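Local coordinates for large adhesion protein (Lap) involved in biofilm formation (Marinobacter hydrocarbonoclasticus, PDB 6XI3), which probably helps the bacterium form biofilms, its calcium-binding tandem beta-sandwich repeats making up the extending region that carries the adhesin towards its target, at residues Q349-V362 with I381-A395. Numbering follows the deposited sequence.
Sequences QVNVTITDSTGNVV and ISSLVDGDLTVEASA. With NA (sodium ion), chain H; CA (calcium ion), chain C.
A sodium ion bridges the segments, bound by Ser357 OG at 2.7 Å and by the backbone oxygens of Val385 and Asp388. The buried carboxylate of Asp356 is gripped by four N-H groups. Asp356 OD2 takes Val385 N at 2.9 Å, on its anti side but tilted out of the carboxylate plane, and Asn360 ND2 through its syn lone pair. OD1 accepts Thr358 N and Asn360 N from opposite faces of that plane. These bonds hold the group's rotation and join the type I turn 356-359, which carries an Asx turn through Asp356 OD1 and Thr358 N, to the 381-386 loop. Chi1 of Asp356 (75°) sets CG between its backbone N and carbonyl carbon, bringing OD2 to Leu384 and Val385.

From the loop, Leu384 CD1 meets Ile354 CG2 at 3.5 Å, the side chains crossing at about a right angle, while Leu384 CD2 touches Asn360 CB. Ile354 CG1 lies alongside Val391 CG2 at 4.0 Å. Val352, Ile354, Val391 and Ala393 face the core, towards strands 320-329, 334-342 and 374-380. On the other face, Thr353 OG1 lies alongside Glu392 CB at 3.2 Å. Water 2 joins Thr353 OG1, Thr355 OG1 and Thr390 O.

Six backbone bonds pair the strands antiparallel, from Asn351 with Ser394 to Thr355 with Thr390. In the 381-386 loop, Asp386 OD2 binds a calcium ion at 2.5 Å with Asp412 and Thr414, while OD1 accepts Ala413 N. Strands 349-356 and 387-395 are central in a four-stranded sheet of an Ig-like beta-sandwich; the calcium at its end is consistent with the sites between repeats of this adhesin.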
ATOM      1  N   GLN A 349      12.384 -35.269  35.147  1.00 23.33           N
ATOM      2  CA  GLN A 349      12.367 -36.435  36.057  1.00 26.31           C
ATOM      3  C   GLN A 349      12.862 -37.662  35.293  1.00 26.26           C
ATOM      4  O   GLN A 349      12.569 -37.759  34.096  1.00 25.56           O
ATOM      5  CB  GLN A 349      10.954 -36.669  36.576  1.00 26.41           C
ATOM      6  CG  GLN A 349      10.421 -35.469  37.333  1.00 29.53           C
ATOM      7  CD  GLN A 349       9.111 -35.760  38.023  1.00 33.12           C
ATOM      8  OE1 GLN A 349       8.708 -35.039  38.934  1.00 43.40           O
ATOM      9  NE2 GLN A 349       8.468 -36.839  37.618  1.00 27.35           N
ATOM     10  N   VAL A 350      13.631 -38.516  35.964  1.00 22.74           N
ATOM     11  CA  VAL A 350      13.960 -39.877  35.505  1.00 23.20           C
ATOM     12  C   VAL A 350      13.213 -40.823  36.427  1.00 25.29           C
ATOM     13  O   VAL A 350      13.507 -40.753  37.629  1.00 23.45           O
ATOM     14  CB  VAL A 350      15.462 -40.197  35.608  1.00 26.79           C
ATOM     15  CG1 VAL A 350      15.711 -41.561  34.990  1.00 25.51           C
ATOM     16  CG2 VAL A 350      16.344 -39.114  34.991  1.00 28.30           C
ATOM     17  N   ASN A 351      12.356 -41.687  35.895  1.00 26.34           N
ATOM     18  CA  ASN A 351      11.669 -42.731  36.713  1.00 29.41           C
ATOM     19  C   ASN A 351      12.513 -44.009  36.661  1.00 27.65           C
ATOM     20  O   ASN A 351      12.898 -44.440  35.534  1.00 27.43           O
ATOM     21  CB  ASN A 351      10.207 -42.965  36.280  1.00 32.09           C
ATOM     22  CG  ASN A 351       9.298 -41.778  36.558  1.00 35.01           C
ATOM     23  OD1 ASN A 351       9.200 -40.859  35.751  1.00 38.48           O
ATOM     24  ND2 ASN A 351       8.629 -41.761  37.696  1.00 37.81           N
ATOM     25  N   VAL A 352      12.757 -44.619  37.830  1.00 26.12           N
ATOM     26  CA  VAL A 352      13.592 -45.844  37.974  1.00 24.36           C
ATOM     27  C   VAL A 352      12.761 -46.920  38.674  1.00 24.08           C
ATOM     28  O   VAL A 352      12.052 -46.598  39.623  1.00 22.53           O
ATOM     29  CB  VAL A 352      14.898 -45.549  38.725  1.00 29.63           C
ATOM     30  CG1 VAL A 352      15.686 -46.811  39.027  1.00 32.51           C
ATOM     31  CG2 VAL A 352      15.776 -44.566  37.963  1.00 28.45           C
ATOM     32  N   THR A 353      12.769 -48.136  38.133  1.00 25.67           N
ATOM     33  CA  THR A 353      12.213 -49.355  38.794  1.00 27.58           C
ATOM     34  C   THR A 353      13.350 -50.360  38.986  1.00 27.62           C
ATOM     35  O   THR A 353      14.224 -50.474  38.097  1.00 29.55           O
ATOM     36  CB  THR A 353      11.079 -49.978  37.968  1.00 29.31           C
ATOM     37  OG1 THR A 353      11.721 -50.313  36.736  1.00 33.46           O
ATOM     38  CG2 THR A 353       9.894 -49.054  37.738  1.00 29.82           C
ATOM     39  N   ILE A 354      13.377 -51.020  40.140  1.00 26.75           N
ATOM     40  CA  ILE A 354      14.265 -52.182  40.400  1.00 26.68           C
ATOM     41  C   ILE A 354      13.314 -53.340  40.704  1.00 27.62           C
ATOM     42  O   ILE A 354      12.538 -53.185  41.646  1.00 24.02           O
ATOM     43  CB  ILE A 354      15.217 -51.885  41.566  1.00 28.02           C
ATOM     44  CG1 ILE A 354      16.000 -50.591  41.314  1.00 29.77           C
ATOM     45  CG2 ILE A 354      16.149 -53.054  41.820  1.00 28.28           C
ATOM     46  CD1 ILE A 354      16.240 -49.827  42.580  1.00 33.19           C
ATOM     47  N   THR A 355      13.330 -54.372  39.866  1.00 28.22           N
ATOM     48  CA  THR A 355      12.480 -55.569  39.981  1.00 30.70           C
ATOM     49  C   THR A 355      13.365 -56.744  40.407  1.00 27.40           C
ATOM     50  O   THR A 355      14.404 -56.950  39.805  1.00 27.83           O
ATOM     51  CB  THR A 355      11.730 -55.786  38.664  1.00 34.29           C
ATOM     52  OG1 THR A 355      11.133 -54.511  38.400  1.00 32.63           O
ATOM     53  CG2 THR A 355      10.713 -56.915  38.727  1.00 32.14           C
ATOM     54  N   ASP A 356      12.942 -57.481  41.424  1.00 30.61           N
ATOM     55  CA  ASP A 356      13.638 -58.711  41.877  1.00 30.26           C
ATOM     56  C   ASP A 356      13.062 -59.938  41.142  1.00 36.27           C
ATOM     57  O   ASP A 356      12.183 -59.766  40.276  1.00 33.00           O
ATOM     58  CB  ASP A 356      13.543 -58.768  43.397  1.00 30.45           C
ATOM     59  CG  ASP A 356      12.190 -59.169  43.939  1.00 33.34           C
ATOM     60  OD1 ASP A 356      11.292 -59.540  43.119  1.00 33.94           O
ATOM     61  OD2 ASP A 356      12.054 -59.145  45.179  1.00 32.52           O
ATOM     62  N   SER A 357      13.552 -61.140  41.464  1.00 36.54           N
ATOM     63  CA  SER A 357      13.309 -62.388  40.695  1.00 39.19           C
ATOM     64  C   SER A 357      11.891 -62.918  40.951  1.00 40.70           C
ATOM     65  O   SER A 357      11.499 -63.861  40.242  1.00 45.82           O
ATOM     66  CB  SER A 357      14.339 -63.457  40.997  1.00 36.23           C
ATOM     67  OG  SER A 357      14.509 -63.607  42.394  1.00 32.36           O
ATOM     68  N   THR A 358      11.150 -62.369  41.915  1.00 39.23           N
ATOM     69  CA  THR A 358       9.762 -62.822  42.208  1.00 42.16           C
ATOM     70  C   THR A 358       8.750 -61.723  41.853  1.00 42.23           C
ATOM     71  O   THR A 358       7.567 -61.901  42.184  1.00 42.66           O
ATOM     72  CB  THR A 358       9.651 -63.356  43.643  1.00 46.49           C
ATOM     73  OG1 THR A 358       9.570 -62.284  44.584  1.00 53.58           O
ATOM     74  CG2 THR A 358      10.814 -64.254  44.015  1.00 48.24           C
ATOM     75  N   GLY A 359       9.179 -60.634  41.202  1.00 41.30           N
ATOM     76  CA  GLY A 359       8.290 -59.541  40.747  1.00 41.55           C
ATOM     77  C   GLY A 359       8.071 -58.406  41.751  1.00 37.19           C
ATOM     78  O   GLY A 359       7.268 -57.538  41.430  1.00 44.11           O
ATOM     79  N   ASN A 360       8.732 -58.361  42.914  1.00 34.83           N
ATOM     80  CA  ASN A 360       8.633 -57.188  43.831  1.00 31.79           C
ATOM     81  C   ASN A 360       9.318 -55.984  43.167  1.00 29.59           C
ATOM     82  O   ASN A 360      10.209 -56.196  42.339  1.00 27.70           O
ATOM     83  CB  ASN A 360       9.279 -57.447  45.185  1.00 34.39           C
ATOM     84  CG  ASN A 360       8.666 -58.627  45.892  1.00 37.32           C
ATOM     85  OD1 ASN A 360       7.445 -58.695  46.017  1.00 39.86           O
ATOM     86  ND2 ASN A 360       9.500 -59.528  46.381  1.00 36.72           N
ATOM     87  N   VAL A 361       8.846 -54.776  43.420  1.00 29.49           N
ATOM     88  CA  VAL A 361       9.345 -53.587  42.668  1.00 31.26           C
ATOM     89  C   VAL A 361       9.646 -52.486  43.675  1.00 28.75           C
ATOM     90  O   VAL A 361       8.863 -52.300  44.614  1.00 29.66           O
ATOM     91  CB  VAL A 361       8.386 -53.113  41.555  1.00 34.49           C
ATOM     92  CG1 VAL A 361       8.877 -51.846  40.874  1.00 31.91           C
ATOM     93  CG2 VAL A 361       8.176 -54.186  40.497  1.00 35.02           C
ATOM     94  N   VAL A 362      10.782 -51.818  43.478  1.00 27.73           N
ATOM     95  CA  VAL A 362      11.119 -50.531  44.139  1.00 26.60           C
ATOM     96  C   VAL A 362      11.046 -49.457  43.058  1.00 26.47           C
ATOM     97  O   VAL A 362      11.639 -49.661  41.990  1.00 25.66           O
ATOM     98  CB  VAL A 362      12.502 -50.526  44.808  1.00 27.10           C
ATOM     99  CG1 VAL A 362      12.931 -49.104  45.153  1.00 26.77           C
ATOM    100  CG2 VAL A 362      12.522 -51.416  46.041  1.00 26.97           C
ATOM    101  N   ILE A 381      16.585 -51.366  48.968  1.00 24.84           N
ATOM    102  CA  ILE A 381      16.023 -52.558  48.268  1.00 26.66           C
ATOM    103  C   ILE A 381      15.856 -53.680  49.280  1.00 25.31           C
ATOM    104  O   ILE A 381      15.792 -54.832  48.841  1.00 27.31           O
ATOM    105  CB  ILE A 381      16.882 -52.972  47.065  1.00 27.37           C
ATOM    106  CG1 ILE A 381      18.307 -53.378  47.454  1.00 28.05           C
ATOM    107  CG2 ILE A 381      16.879 -51.858  46.023  1.00 29.13           C
ATOM    108  CD1 ILE A 381      19.032 -54.078  46.326  1.00 29.92           C
ATOM    109  N   SER A 382      15.756 -53.341  50.568  1.00 27.37           N
ATOM    110  CA  SER A 382      15.488 -54.326  51.652  1.00 28.19           C
ATOM    111  C   SER A 382      14.150 -55.063  51.414  1.00 32.75           C
ATOM    112  O   SER A 382      13.985 -56.137  52.008  1.00 30.01           O
ATOM    113  CB  SER A 382      15.553 -53.704  53.030  1.00 29.93           C
ATOM    114  OG  SER A 382      14.591 -52.664  53.168  1.00 29.28           O
ATOM    115  N   SER A 383      13.227 -54.533  50.602  1.00 27.36           N
ATOM    116  CA  SER A 383      11.945 -55.204  50.259  1.00 31.46           C
ATOM    117  C   SER A 383      12.139 -56.240  49.147  1.00 30.68           C
ATOM    118  O   SER A 383      11.181 -56.973  48.883  1.00 33.02           O
ATOM    119  CB  SER A 383      10.872 -54.195  49.857  1.00 34.40           C
ATOM    120  OG  SER A 383      11.186 -53.585  48.612  1.00 30.59           O
ATOM    121  N   LEU A 384      13.289 -56.281  48.466  1.00 30.15           N
ATOM    122  CA  LEU A 384      13.515 -57.252  47.362  1.00 28.20           C
ATOM    123  C   LEU A 384      14.137 -58.525  47.938  1.00 29.26           C
ATOM    124  O   LEU A 384      14.721 -58.448  49.027  1.00 27.51           O
ATOM    125  CB  LEU A 384      14.425 -56.622  46.308  1.00 27.14           C
ATOM    126  CG  LEU A 384      13.899 -55.314  45.710  1.00 28.01           C
ATOM    127  CD1 LEU A 384      14.742 -54.853  44.519  1.00 28.16           C
ATOM    128  CD2 LEU A 384      12.440 -55.471  45.292  1.00 29.08           C
ATOM    129  N   VAL A 385      14.106 -59.614  47.178  1.00 31.25           N
ATOM    130  CA  VAL A 385      14.635 -60.933  47.628  1.00 34.24           C
ATOM    131  C   VAL A 385      15.894 -61.254  46.825  1.00 33.91           C
ATOM    132  O   VAL A 385      16.066 -60.730  45.700  1.00 30.24           O
ATOM    133  CB  VAL A 385      13.590 -62.059  47.528  1.00 34.83           C
ATOM    134  CG1 VAL A 385      12.365 -61.743  48.364  1.00 37.34           C
ATOM    135  CG2 VAL A 385      13.210 -62.383  46.089  1.00 37.48           C
ATOM    136  N   ASP A 386      16.734 -62.122  47.378  1.00 30.44           N
ATOM    137  CA  ASP A 386      17.991 -62.534  46.713  1.00 34.68           C
ATOM    138  C   ASP A 386      17.691 -63.108  45.331  1.00 33.34           C
ATOM    139  O   ASP A 386      16.618 -63.701  45.145  1.00 33.81           O
ATOM    140  CB  ASP A 386      18.763 -63.504  47.602  1.00 35.94           C
ATOM    141  CG  ASP A 386      19.442 -62.795  48.757  1.00 34.75           C
ATOM    142  OD1 ASP A 386      19.250 -61.538  48.930  1.00 31.59           O
ATOM    143  OD2 ASP A 386      20.185 -63.488  49.443  1.00 34.82           O
ATOM    144  N   GLY A 387      18.649 -62.935  44.427  1.00 31.04           N
ATOM    145  CA  GLY A 387      18.625 -63.399  43.036  1.00 32.94           C
ATOM    146  C   GLY A 387      18.765 -62.212  42.094  1.00 34.66           C
ATOM    147  O   GLY A 387      19.260 -61.146  42.542  1.00 30.32           O
ATOM    148  N   ASP A 388      18.308 -62.369  40.852  1.00 33.13           N
ATOM    149  CA  ASP A 388      18.488 -61.365  39.777  1.00 35.21           C
ATOM    150  C   ASP A 388      17.816 -60.056  40.199  1.00 32.44           C
ATOM    151  O   ASP A 388      16.782 -60.085  40.912  1.00 29.44           O
ATOM    152  CB  ASP A 388      17.954 -61.865  38.427  1.00 38.65           C
ATOM    153  CG  ASP A 388      18.866 -62.878  37.743  1.00 48.94           C
ATOM    154  OD1 ASP A 388      20.056 -62.993  38.161  1.00 44.32           O
ATOM    155  OD2 ASP A 388      18.389 -63.549  36.790  1.00 54.16           O
ATOM    156  N   LEU A 389      18.407 -58.950  39.767  1.00 30.67           N
ATOM    157  CA  LEU A 389      17.836 -57.589  39.851  1.00 30.84           C
ATOM    158  C   LEU A 389      17.821 -57.055  38.429  1.00 30.50           C
ATOM    159  O   LEU A 389      18.838 -57.232  37.740  1.00 30.85           O
ATOM    160  CB  LEU A 389      18.697 -56.661  40.718  1.00 29.85           C
ATOM    161  CG  LEU A 389      18.705 -56.914  42.222  1.00 31.94           C
ATOM    162  CD1 LEU A 389      19.430 -55.782  42.935  1.00 33.43           C
ATOM    163  CD2 LEU A 389      17.305 -57.077  42.786  1.00 33.08           C
ATOM    164  N   THR A 390      16.725 -56.410  38.048  1.00 32.00           N
ATOM    165  CA  THR A 390      16.616 -55.653  36.785  1.00 34.08           C
ATOM    166  C   THR A 390      16.267 -54.212  37.133  1.00 33.94           C
ATOM    167  O   THR A 390      15.279 -54.000  37.846  1.00 32.71           O
ATOM    168  CB  THR A 390      15.568 -56.248  35.839  1.00 36.34           C
ATOM    169  OG1 THR A 390      15.910 -57.618  35.669  1.00 35.22           O
ATOM    170  CG2 THR A 390      15.553 -55.530  34.505  1.00 36.41           C
ATOM    171  N   VAL A 391      17.123 -53.295  36.707  1.00 33.29           N
ATOM    172  CA  VAL A 391      16.940 -51.834  36.879  1.00 32.54           C
ATOM    173  C   VAL A 391      16.396 -51.321  35.543  1.00 35.78           C
ATOM    174  O   VAL A 391      16.999 -51.659  34.513  1.00 35.35           O
ATOM    175  CB  VAL A 391      18.264 -51.155  37.246  1.00 32.85           C
ATOM    176  CG1 VAL A 391      18.154 -49.628  37.209  1.00 34.65           C
ATOM    177  CG2 VAL A 391      18.774 -51.625  38.608  1.00 33.04           C
ATOM    178  N   GLU A 392      15.291 -50.574  35.566  1.00 35.57           N
ATOM    179  CA  GLU A 392      14.734 -49.897  34.366  1.00 35.53           C
ATOM    180  C   GLU A 392      14.696 -48.390  34.660  1.00 32.58           C
ATOM    181  O   GLU A 392      14.229 -47.994  35.730  1.00 29.42           O
ATOM    182  CB  GLU A 392      13.378 -50.510  34.014  1.00 44.40           C
ATOM    183  CG  GLU A 392      12.625 -49.780  32.907  1.00 57.04           C
ATOM    184  CD  GLU A 392      13.074 -50.110  31.490  1.00 67.74           C
ATOM    185  OE1 GLU A 392      14.002 -50.941  31.330  1.00 73.32           O
ATOM    186  OE2 GLU A 392      12.493 -49.539  30.541  1.00 76.17           O
ATOM    187  N   ALA A 393      15.199 -47.576  33.740  1.00 27.83           N
ATOM    188  CA  ALA A 393      15.097 -46.107  33.835  1.00 27.52           C
ATOM    189  C   ALA A 393      14.399 -45.557  32.590  1.00 27.81           C
ATOM    190  O   ALA A 393      14.669 -46.058  31.481  1.00 25.48           O
ATOM    191  CB  ALA A 393      16.472 -45.533  34.024  1.00 27.84           C
ATOM    192  N   SER A 394      13.562 -44.535  32.783  1.00 31.48           N
ATOM    193  CA  SER A 394      12.777 -43.867  31.716  1.00 31.49           C
ATOM    194  C   SER A 394      12.735 -42.349  31.911  1.00 28.64           C
ATOM    195  O   SER A 394      12.608 -41.860  33.056  1.00 24.94           O
ATOM    196  CB  SER A 394      11.394 -44.402  31.649  1.00 35.20           C
ATOM    197  OG  SER A 394      10.833 -44.043  30.390  1.00 41.46           O
ATOM    198  N   ALA A 395      12.810 -41.618  30.807  1.00 27.19           N
ATOM    199  CA  ALA A 395      12.635 -40.158  30.805  1.00 25.83           C
ATOM    200  C   ALA A 395      12.052 -39.731  29.456  1.00 29.49           C
ATOM    201  O   ALA A 395      12.252 -40.449  28.463  1.00 33.37           O
ATOM    202  CB  ALA A 395      13.940 -39.463  31.112  1.00 25.42           C
TER
HETATM  203 NA    NA H 507      15.869 -61.406  43.196  1.00 45.03          NA
HETATM  204 CA    CA C 502      21.759 -65.366  49.319  1.00 31.98          CA
HETATM  205  O   HOH W   1       9.686 -40.202  33.011  1.00 50.18           O
HETATM  206  O   HOH W   2      12.667 -53.001  36.894  1.00 32.56           O
HETATM  207  O   HOH W   3      21.452 -65.759  47.075  1.00 30.75           O